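Alpha-L-arabinosidase (PDB 6D25) probably removes alpha-L-arabinofuranosyl side groups from arabinoxylans, including those on di-substituted internal xyloses, as a trimeric family GH51 glycoside hydrolase. Local coordinates at residues Arg211-Ala216 with Thr249-Arg254; Tyr267-Gly272 with Ser293-Met298; Asp323-Trp328 with Leu350-Asn355. All blocks are in the same frame, centred on the assembly; numbering follows the deposited sequence.

Contact 1. Residues Arg211-Ala216 with Thr249-Arg254; sequences RVEYAA and TEVMMR
Val212 and Val251 face each other where two helices run side by side in nearly the same direction: the axes of helix 212-216 and helix 249-254 approach to 9.0 Å and cross at -27°. The CA atoms of Val212 and Val251 are 6.5 Å apart, and those of Ala216 and Met252 only 5.5 Å, a separation that the small alanine permits. Both branches of Val212 reach across. CG1, held between the backbone N and the carbonyl carbon (chi1 63°), lies 3.6 Å from Val251 CB, while Val212 CG2 meets Met252 CG at 3.7 Å. The two beta-branched valines fill the space between the backbones without long flexible chains. The two helices follow the fourth and fifth strands of the (beta/alpha)8 barrel of this GH51 enzyme, so the contact joins successive helices of its outer ring. Met252 suits the part of the seam beside Ala216 because its chain bends at chi2 (-64°), which lays SD against the alanine, 3.7 Å from Ala216 CA. At the more polar margin Glu213 crosses the Val251 side chain at about a right angle, its OE2 4.1 Å from Val251 CG2. The same OE2 accepts from a water at 2.7 Å that in turn sits at the guanidinium edge of Arg254, and it is also hydrogen-bonded to His247; opposite charges are thus linked through solvent rather than directly. Arg211, at the N-cap position, forms a salt bridge with Asp217 of the second subunit, and Tyr214 also packs at the trimer interface.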
loop_
_atom_site.group_PDB
_atom_site.type_symbol
_atom_site.label_atom_id
_atom_site.label_comp_id
_atom_site.label_asym_id
_atom_site.label_seq_id
_atom_site.Cartn_x
_atom_site.Cartn_y
_atom_site.Cartn_z
ATOM N N ARG A 211 10.412 7.847 1.663
ATOM C CA ARG A 211 11.750 7.721 1.091
ATOM C C ARG A 211 11.622 7.417 -0.411
ATOM O O ARG A 211 10.668 6.739 -0.827
ATOM C CB ARG A 211 12.510 6.513 1.633
ATOM C CG ARG A 211 12.666 6.379 3.120
ATOM C CD ARG A 211 13.455 5.111 3.463
ATOM N NE ARG A 211 12.854 3.849 3.074
ATOM C CZ ARG A 211 13.483 2.858 2.418
ATOM N NH1 ARG A 211 14.760 2.935 2.083
ATOM N NH2 ARG A 211 12.813 1.780 2.058
ATOM N N VAL A 212 12.587 7.888 -1.203
ATOM C CA VAL A 212 12.491 7.686 -2.653
ATOM C C VAL A 212 12.467 6.187 -2.990
ATOM O O VAL A 212 11.762 5.827 -3.923
ATOM C CB VAL A 212 13.598 8.410 -3.427
ATOM C CG1 VAL A 212 14.985 7.902 -3.094
ATOM C CG2 VAL A 212 13.322 8.382 -4.908
ATOM N N GLU A 213 13.171 5.361 -2.251
ATOM C CA GLU A 213 13.198 3.913 -2.555
ATOM C C GLU A 213 11.769 3.336 -2.489
ATOM O O GLU A 213 11.360 2.509 -3.358
ATOM C CB GLU A 213 14.129 3.162 -1.618
ATOM C CG GLU A 213 15.609 3.510 -1.773
ATOM C CD GLU A 213 16.108 4.812 -1.143
ATOM O OE1 GLU A 213 15.321 5.532 -0.460
ATOM O OE2 GLU A 213 17.312 5.144 -1.372
ATOM N N TYR A 214 10.971 3.821 -1.557
ATOM C CA TYR A 214 9.585 3.383 -1.387
ATOM C C TYR A 214 8.697 4.039 -2.440
ATOM O O TYR A 214 7.873 3.371 -3.076
ATOM C CB TYR A 214 9.107 3.691 0.046
ATOM C CG TYR A 214 7.693 3.280 0.354
ATOM C CD1 TYR A 214 7.262 1.972 0.155
ATOM C CD2 TYR A 214 6.798 4.175 0.876
ATOM C CE1 TYR A 214 5.950 1.587 0.423
ATOM C CE2 TYR A 214 5.498 3.808 1.195
ATOM C CZ TYR A 214 5.066 2.502 0.968
ATOM O OH TYR A 214 3.800 2.126 1.306
ATOM N N ALA A 215 8.877 5.326 -2.665
ATOM C CA ALA A 215 8.106 6.050 -3.659
ATOM C C ALA A 215 8.284 5.437 -5.056
ATOM O O ALA A 215 7.341 5.464 -5.829
ATOM C CB ALA A 215 8.495 7.510 -3.679
ATOM N N ALA A 216 9.487 4.962 -5.378
ATOM C CA ALA A 216 9.722 4.394 -6.708
ATOM C C ALA A 216 8.885 3.110 -6.864
ATOM O O ALA A 216 8.259 2.892 -7.926
ATOM C CB ALA A 216 11.195 4.120 -6.914
ATOM N N THR A 249 16.098 12.112 -7.575
ATOM C CA THR A 249 16.148 11.951 -9.027
ATOM C C THR A 249 16.911 10.681 -9.423
ATOM O O THR A 249 16.481 9.969 -10.296
ATOM C CB THR A 249 16.833 13.170 -9.667
ATOM O OG1 THR A 249 16.122 14.319 -9.237
ATOM C CG2 THR A 249 16.836 13.112 -11.179
ATOM N N GLU A 250 18.059 10.449 -8.803
ATOM C CA GLU A 250 18.885 9.299 -9.086
ATOM C C GLU A 250 18.054 8.004 -8.935
ATOM O O GLU A 250 18.082 7.129 -9.817
ATOM C CB GLU A 250 20.096 9.303 -8.155
ATOM C CG GLU A 250 20.911 8.046 -8.209
ATOM C CD GLU A 250 21.852 7.958 -9.385
ATOM O OE1 GLU A 250 22.270 9.008 -9.901
ATOM O OE2 GLU A 250 22.190 6.806 -9.760
ATOM N N VAL A 251 17.362 7.846 -7.802
ATOM C CA VAL A 251 16.662 6.593 -7.561
ATOM C C VAL A 251 15.434 6.503 -8.457
ATOM O O VAL A 251 15.175 5.429 -9.000
ATOM C CB VAL A 251 16.310 6.422 -6.070
ATOM C CG1 VAL A 251 15.433 5.205 -5.844
ATOM C CG2 VAL A 251 17.588 6.335 -5.252
ATOM N N MET A 252 14.651 7.561 -8.589
ATOM C CA MET A 252 13.448 7.452 -9.403
ATOM C C MET A 252 13.847 7.083 -10.843
ATOM O O MET A 252 13.167 6.258 -11.478
ATOM C CB MET A 252 12.632 8.744 -9.474
ATOM C CG MET A 252 11.925 9.081 -8.229
ATOM S SD MET A 252 10.610 7.887 -7.705
ATOM C CE MET A 252 9.789 7.594 -9.249
ATOM N N MET A 253 14.907 7.698 -11.369
ATOM C CA MET A 253 15.299 7.408 -12.751
ATOM C C MET A 253 15.894 5.994 -12.843
ATOM O O MET A 253 15.543 5.238 -13.760
ATOM C CB MET A 253 16.301 8.468 -13.268
ATOM C CG MET A 253 15.695 9.819 -13.465
ATOM S SD MET A 253 14.306 9.881 -14.608
ATOM C CE MET A 253 15.195 9.659 -16.148
ATOM N N ARG A 254 16.784 5.642 -11.916
ATOM C CA ARG A 254 17.407 4.321 -11.920
ATOM C C ARG A 254 16.307 3.239 -11.875
ATOM O O ARG A 254 16.383 2.239 -12.565
ATOM C CB ARG A 254 18.325 4.108 -10.714
ATOM C CG ARG A 254 19.030 2.763 -10.635
ATOM C CD ARG A 254 19.849 2.710 -9.324
ATOM N NE ARG A 254 18.988 2.486 -8.151
ATOM C CZ ARG A 254 19.182 2.985 -6.930
ATOM N NH1 ARG A 254 20.233 3.742 -6.653
ATOM N NH2 ARG A 254 18.333 2.676 -5.959
HETATM O O HOH W 1 18.882 3.562 -2.871
#

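Contact 2. Residues Tyr267-Gly272 with Ser293-Met298; sequences YYTIPG and SRTLVM
Tyr267 lays its ring alongside helix 293-298 and gives its hydroxyl proton to the backbone: OH to Arg294 O is 2.7 Å. The oxygen lies at the ring edge, whereas the donor stands 37° out of the carbonyl plane. Val297 N bonds to the same oxygen from the opposite face, so the carbonyl is gripped twice. With CG anti to the backbone N (chi1 177°) the ring reaches along the helix, past the Val297 branches and with the methyl of Met298 at its edge, Met298 CE 4.0 Å from Tyr267 CB. Arg294 sends its chain, straight from CG to NE, across to the loop 270-272, and its CD rests 3.8 Å from Pro271 CA. Ile270 O and Gly272 N lie over one face of the guanidinium; its NE is hydrogen-bonded to Gln290. A water accepts from Ile270 N and weakly from Arg294 NH2, donates to Tyr268 O and Tyr267 OH, and so ties the end of the strand to the tyrosine hydroxyl. Thr269 offers a small hydroxyl: its OG1 shares a hydrogen bond of 2.7 Å with Thr295 OG1, while its CG2 packs on Thr295 CB. Gly272 has positive phi, which suits glycine. The segments 267-269 and 293-298 run almost antiparallel (161°), within the sixth beta-alpha unit formed by strand 262-269 and helix 285-312; strand 319-325 flanks that strand, and helix 346-361 packs on Thr295 and Met298.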
loop_
_atom_site.group_PDB
_atom_site.type_symbol
_atom_site.label_atom_id
_atom_site.label_comp_id
_atom_site.label_asym_id
_atom_site.label_seq_id
_atom_site.Cartn_x
_atom_site.Cartn_y
_atom_site.Cartn_z
ATOM N N TYR A 267 10.520 23.804 -7.246
ATOM C CA TYR A 267 11.404 24.764 -6.595
ATOM C C TYR A 267 10.702 26.116 -6.467
ATOM O O TYR A 267 10.423 26.774 -7.474
ATOM C CB TYR A 267 12.701 24.968 -7.380
ATOM C CG TYR A 267 13.608 26.012 -6.766
ATOM C CD1 TYR A 267 14.158 25.813 -5.509
ATOM C CD2 TYR A 267 13.868 27.217 -7.406
ATOM C CE1 TYR A 267 14.937 26.771 -4.890
ATOM C CE2 TYR A 267 14.643 28.188 -6.798
ATOM C CZ TYR A 267 15.190 27.973 -5.542
ATOM O OH TYR A 267 15.946 28.959 -4.942
ATOM N N TYR A 268 10.459 26.523 -5.230
ATOM C CA TYR A 268 9.901 27.820 -4.904
ATOM C C TYR A 268 11.015 28.807 -4.594
ATOM O O TYR A 268 12.049 28.475 -4.004
ATOM C CB TYR A 268 8.983 27.732 -3.687
ATOM C CG TYR A 268 7.687 27.034 -3.967
ATOM C CD1 TYR A 268 6.650 27.700 -4.592
ATOM C CD2 TYR A 268 7.508 25.698 -3.660
ATOM C CE1 TYR A 268 5.455 27.059 -4.879
ATOM C CE2 TYR A 268 6.322 25.044 -3.972
ATOM C CZ TYR A 268 5.281 25.728 -4.570
ATOM O OH TYR A 268 4.099 25.089 -4.884
ATOM N N THR A 269 10.730 30.053 -4.969
ATOM C CA THR A 269 11.589 31.162 -4.674
ATOM C C THR A 269 11.102 31.783 -3.357
ATOM O O THR A 269 10.031 32.416 -3.330
ATOM C CB THR A 269 11.574 32.157 -5.843
ATOM O OG1 THR A 269 12.072 31.509 -7.024
ATOM C CG2 THR A 269 12.377 33.400 -5.562
ATOM N N ILE A 270 11.867 31.576 -2.285
ATOM C CA ILE A 270 11.387 31.949 -0.966
ATOM C C ILE A 270 12.443 32.847 -0.318
ATOM O O ILE A 270 13.325 32.364 0.399
ATOM C CB ILE A 270 11.075 30.714 -0.091
ATOM C CG1 ILE A 270 10.225 29.690 -0.833
ATOM C CG2 ILE A 270 10.451 31.139 1.226
ATOM C CD1 ILE A 270 9.811 28.496 0.012
ATOM N N PRO A 271 12.341 34.150 -0.536
ATOM C CA PRO A 271 13.279 35.031 0.140
ATOM C C PRO A 271 13.184 34.881 1.666
ATOM O O PRO A 271 12.078 34.781 2.221
ATOM C CB PRO A 271 12.906 36.468 -0.271
ATOM C CG PRO A 271 11.591 36.365 -0.966
ATOM C CD PRO A 271 11.365 34.912 -1.317
ATOM N N GLY A 272 14.357 34.792 2.304
ATOM C CA GLY A 272 14.471 34.581 3.741
ATOM C C GLY A 272 14.367 33.113 4.138
ATOM O O GLY A 272 14.519 32.791 5.311
ATOM N N SER A 293 18.250 36.498 -6.798
ATOM C CA SER A 293 19.334 35.544 -6.593
ATOM C C SER A 293 18.757 34.146 -6.337
ATOM O O SER A 293 19.176 33.135 -6.958
ATOM C CB SER A 293 20.211 35.977 -5.465
ATOM O OG SER A 293 21.298 35.083 -5.298
ATOM N N ARG A 294 17.792 34.066 -5.444
ATOM C CA ARG A 294 17.169 32.792 -5.147
ATOM C C ARG A 294 16.458 32.215 -6.373
ATOM O O ARG A 294 16.508 30.995 -6.568
ATOM C CB ARG A 294 16.209 32.909 -3.961
ATOM C CG ARG A 294 16.952 32.841 -2.635
ATOM C CD ARG A 294 16.051 33.065 -1.453
ATOM N NE ARG A 294 16.725 32.876 -0.165
ATOM C CZ ARG A 294 16.694 31.738 0.530
ATOM N NH1 ARG A 294 17.365 31.668 1.663
ATOM N NH2 ARG A 294 15.985 30.697 0.098
ATOM N N THR A 295 15.809 33.042 -7.184
ATOM C CA THR A 295 15.039 32.469 -8.297
ATOM C C THR A 295 16.008 31.871 -9.336
ATOM O O THR A 295 15.706 30.874 -9.976
ATOM C CB THR A 295 14.028 33.462 -8.879
ATOM O OG1 THR A 295 12.876 32.733 -9.328
ATOM C CG2 THR A 295 14.580 34.234 -10.051
ATOM N N LEU A 296 17.184 32.483 -9.472
ATOM C CA LEU A 296 18.142 32.065 -10.491
ATOM C C LEU A 296 18.752 30.678 -10.196
ATOM O O LEU A 296 19.313 30.044 -11.101
ATOM C CB LEU A 296 19.237 33.126 -10.615
ATOM C CG LEU A 296 18.822 34.370 -11.413
ATOM C CD1 LEU A 296 19.877 35.458 -11.264
ATOM C CD2 LEU A 296 18.663 34.040 -12.864
ATOM N N VAL A 297 18.597 30.216 -8.982
ATOM C CA VAL A 297 19.084 28.899 -8.592
ATOM C C VAL A 297 18.395 27.805 -9.463
ATOM O O VAL A 297 18.953 26.723 -9.682
ATOM C CB VAL A 297 18.859 28.685 -7.083
ATOM C CG1 VAL A 297 19.122 27.244 -6.661
ATOM C CG2 VAL A 297 19.688 29.625 -6.228
ATOM N N MET A 298 17.206 28.102 -9.977
ATOM C CA MET A 298 16.512 27.187 -10.912
ATOM C C MET A 298 17.461 26.659 -12.002
ATOM O O MET A 298 17.362 25.492 -12.386
ATOM C CB MET A 298 15.315 27.885 -11.552
ATOM C CG MET A 298 14.520 27.019 -12.511
ATOM S SD MET A 298 13.619 25.674 -11.731
ATOM C CE MET A 298 12.195 26.518 -11.048
HETATM O O HOH W 2 14.167 29.825 -2.564
#

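Contact 3. Residues Asp323-Trp328 with Leu350-Asn355; sequences DEWGTW and LVASLN
Trp325 and Asn355 carry this contact, the asparagine side chain lying over one face of the indole. Asn355 CB comes over the six-membered ring, 4.0 Å from its centroid, a CH-pi contact whose shortest approach is 3.5 Å to Trp325 CZ3. The amide follows the ring, its plane tilted 30° from the indole, and Asn355 CG is 3.6 Å from Trp325 CE3. At the ring edge and in its plane sits Ala352 CA, 3.9 Å from Trp325 CH2; the alanine is small enough to let the indole come this close to the helix. Trp325 takes the uncommon rotamer that places CG between its own N and carbonyl carbon (chi1 67°), and this turns the ring toward the helix.

Asn355 in turn is held in its orientation. Its ND2 donates to Val351 O, one turn back, at 2.8 Å and nearly straight (171°), with the acceptor close to the amide plane; Asn355 N reaches that oxygen from the other face of the carbonyl. ND2 also bonds to Thr295, so the amide is fixed in rotation while CB and the face of the amide pack on the tryptophan. Asparagine thus supplies both polar links to buried groups and a flat partner for the ring.

Further along, Thr327 turns its methyl to the helix, CG2 meeting Val351 CG2 at 3.7 Å, while its OG1 binds Asp348. Between Trp325 and Thr327, Gly326 adopts backbone angles at which a CB would jam against Trp325 O. The segment takes in the end of strand 319-325, seventh in the barrel, and the turn that follows, between strands 262-269 and 366-371; helix 346-361 covers it from outside beside helix 285-312, and Phe359 of the covering helix meets Trp325 edge-to-face.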
loop_
_atom_site.group_PDB
_atom_site.type_symbol
_atom_site.label_atom_id
_atom_site.label_comp_id
_atom_site.label_asym_id
_atom_site.label_seq_id
_atom_site.Cartn_x
_atom_site.Cartn_y
_atom_site.Cartn_z
ATOM N N ASP A 323 6.776 21.296 -12.160
ATOM C CA ASP A 323 5.321 21.587 -12.104
ATOM C C ASP A 323 4.945 22.338 -10.825
ATOM O O ASP A 323 3.759 22.552 -10.612
ATOM C CB ASP A 323 4.464 20.370 -12.422
ATOM C CG ASP A 323 4.719 19.259 -11.454
ATOM O OD1 ASP A 323 5.569 19.498 -10.581
ATOM O OD2 ASP A 323 4.057 18.209 -11.584
ATOM N N GLU A 324 5.935 22.821 -10.068
ATOM C CA GLU A 324 5.692 23.943 -9.126
ATOM C C GLU A 324 6.926 24.836 -9.126
ATOM O O GLU A 324 8.018 24.358 -8.858
ATOM C CB GLU A 324 5.385 23.475 -7.689
ATOM C CG GLU A 324 4.215 22.519 -7.618
ATOM C CD GLU A 324 3.900 21.936 -6.248
ATOM O OE1 GLU A 324 4.464 22.461 -5.271
ATOM O OE2 GLU A 324 3.114 20.946 -6.194
ATOM N N TRP A 325 6.722 26.111 -9.431
ATOM C CA TRP A 325 7.720 27.146 -9.277
ATOM C C TRP A 325 7.015 28.480 -9.002
ATOM O O TRP A 325 5.806 28.576 -9.186
ATOM C CB TRP A 325 8.628 27.226 -10.508
ATOM C CG TRP A 325 7.938 27.687 -11.754
ATOM C CD1 TRP A 325 7.216 26.912 -12.614
ATOM C CD2 TRP A 325 7.911 29.019 -12.301
ATOM N NE1 TRP A 325 6.702 27.669 -13.632
ATOM C CE2 TRP A 325 7.141 28.958 -13.490
ATOM C CE3 TRP A 325 8.434 30.253 -11.907
ATOM C CZ2 TRP A 325 6.892 30.088 -14.274
ATOM C CZ3 TRP A 325 8.217 31.355 -12.701
ATOM C CH2 TRP A 325 7.453 31.282 -13.868
ATOM N N GLY A 326 7.792 29.458 -8.600
ATOM C CA GLY A 326 7.302 30.802 -8.291
ATOM C C GLY A 326 7.621 31.241 -6.883
ATOM O O GLY A 326 8.254 30.529 -6.123
ATOM N N THR A 327 7.191 32.459 -6.552
ATOM C CA THR A 327 7.507 33.062 -5.286
ATOM C C THR A 327 6.519 32.611 -4.212
ATOM O O THR A 327 5.354 32.414 -4.458
ATOM C CB THR A 327 7.522 34.591 -5.397
ATOM O OG1 THR A 327 6.279 35.057 -5.940
ATOM C CG2 THR A 327 8.666 35.057 -6.257
ATOM N N TRP A 328 7.037 32.532 -2.995
ATOM C CA TRP A 328 6.233 32.265 -1.806
ATOM C C TRP A 328 6.638 33.261 -0.716
ATOM O O TRP A 328 7.765 33.222 -0.237
ATOM C CB TRP A 328 6.430 30.813 -1.360
ATOM C CG TRP A 328 5.385 30.283 -0.426
ATOM C CD1 TRP A 328 4.674 30.969 0.521
ATOM C CD2 TRP A 328 4.972 28.907 -0.317
ATOM N NE1 TRP A 328 3.832 30.126 1.186
ATOM C CE2 TRP A 328 3.993 28.847 0.703
ATOM C CE3 TRP A 328 5.333 27.733 -0.971
ATOM C CZ2 TRP A 328 3.379 27.657 1.084
ATOM C CZ3 TRP A 328 4.700 26.554 -0.623
ATOM C CH2 TRP A 328 3.732 26.524 0.390
ATOM N N LEU A 350 9.742 40.028 -12.771
ATOM C CA LEU A 350 11.117 39.631 -13.114
ATOM C C LEU A 350 11.369 38.155 -12.784
ATOM O O LEU A 350 12.114 37.479 -13.520
ATOM C CB LEU A 350 12.130 40.556 -12.422
ATOM C CG LEU A 350 12.507 41.784 -13.254
ATOM C CD1 LEU A 350 11.419 42.850 -13.227
ATOM C CD2 LEU A 350 13.803 42.382 -12.820
ATOM N N VAL A 351 10.814 37.663 -11.667
ATOM C CA VAL A 351 10.941 36.259 -11.355
ATOM C C VAL A 351 10.431 35.428 -12.537
ATOM O O VAL A 351 11.101 34.483 -12.981
ATOM C CB VAL A 351 10.237 35.873 -10.038
ATOM C CG1 VAL A 351 10.014 34.385 -9.921
ATOM C CG2 VAL A 351 11.023 36.390 -8.843
ATOM N N ALA A 352 9.260 35.773 -13.062
ATOM C CA ALA A 352 8.708 35.006 -14.189
ATOM C C ALA A 352 9.605 35.108 -15.426
ATOM O O ALA A 352 9.866 34.086 -16.069
ATOM C CB ALA A 352 7.296 35.460 -14.471
ATOM N N SER A 353 10.089 36.311 -15.789
ATOM C CA SER A 353 10.886 36.436 -17.018
ATOM C C SER A 353 12.188 35.646 -16.879
ATOM O O SER A 353 12.596 34.963 -17.844
ATOM C CB SER A 353 11.157 37.873 -17.438
ATOM O OG SER A 353 11.950 38.521 -16.469
ATOM N N LEU A 354 12.783 35.654 -15.713
ATOM C CA LEU A 354 14.059 34.933 -15.542
ATOM C C LEU A 354 13.849 33.417 -15.657
ATOM O O LEU A 354 14.672 32.709 -16.245
ATOM C CB LEU A 354 14.693 35.309 -14.209
ATOM C CG LEU A 354 15.086 36.771 -14.045
ATOM C CD1 LEU A 354 15.531 37.030 -12.622
ATOM C CD2 LEU A 354 16.175 37.140 -15.014
ATOM N N ASN A 355 12.753 32.915 -15.112
ATOM C CA ASN A 355 12.442 31.506 -15.188
ATOM C C ASN A 355 12.140 31.077 -16.628
ATOM O O ASN A 355 12.655 30.037 -17.081
ATOM C CB ASN A 355 11.342 31.107 -14.219
ATOM C CG ASN A 355 11.889 30.881 -12.833
ATOM O OD1 ASN A 355 12.325 29.767 -12.509
ATOM N ND2 ASN A 355 11.871 31.927 -11.991
#

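Overall arrangement
Contacts 2 and 3 are neighbours, their centres 8 Å apart, for strands 262-269 and 319-325 pair in the barrel sheet: Thr269 N bonds Gly326 O at 2.8 Å. Their helices also touch, with Thr295 OG1 3.4 Å from Val351 CG1, so two consecutive beta-alpha units share one packed layer. On the inner side Tyr268 OH lies 2.7 Å from Glu324 OE1, probably hydrogen-bonded, and both residues bind a glycerol; this is the C-terminal end of the parallel strands, where (beta/alpha)8 glycosidases hold their substrate. Contact 1 stands apart, about 11 Å from contact 2 between nearest atoms, in helices of the outer ring that reach the trimer interface.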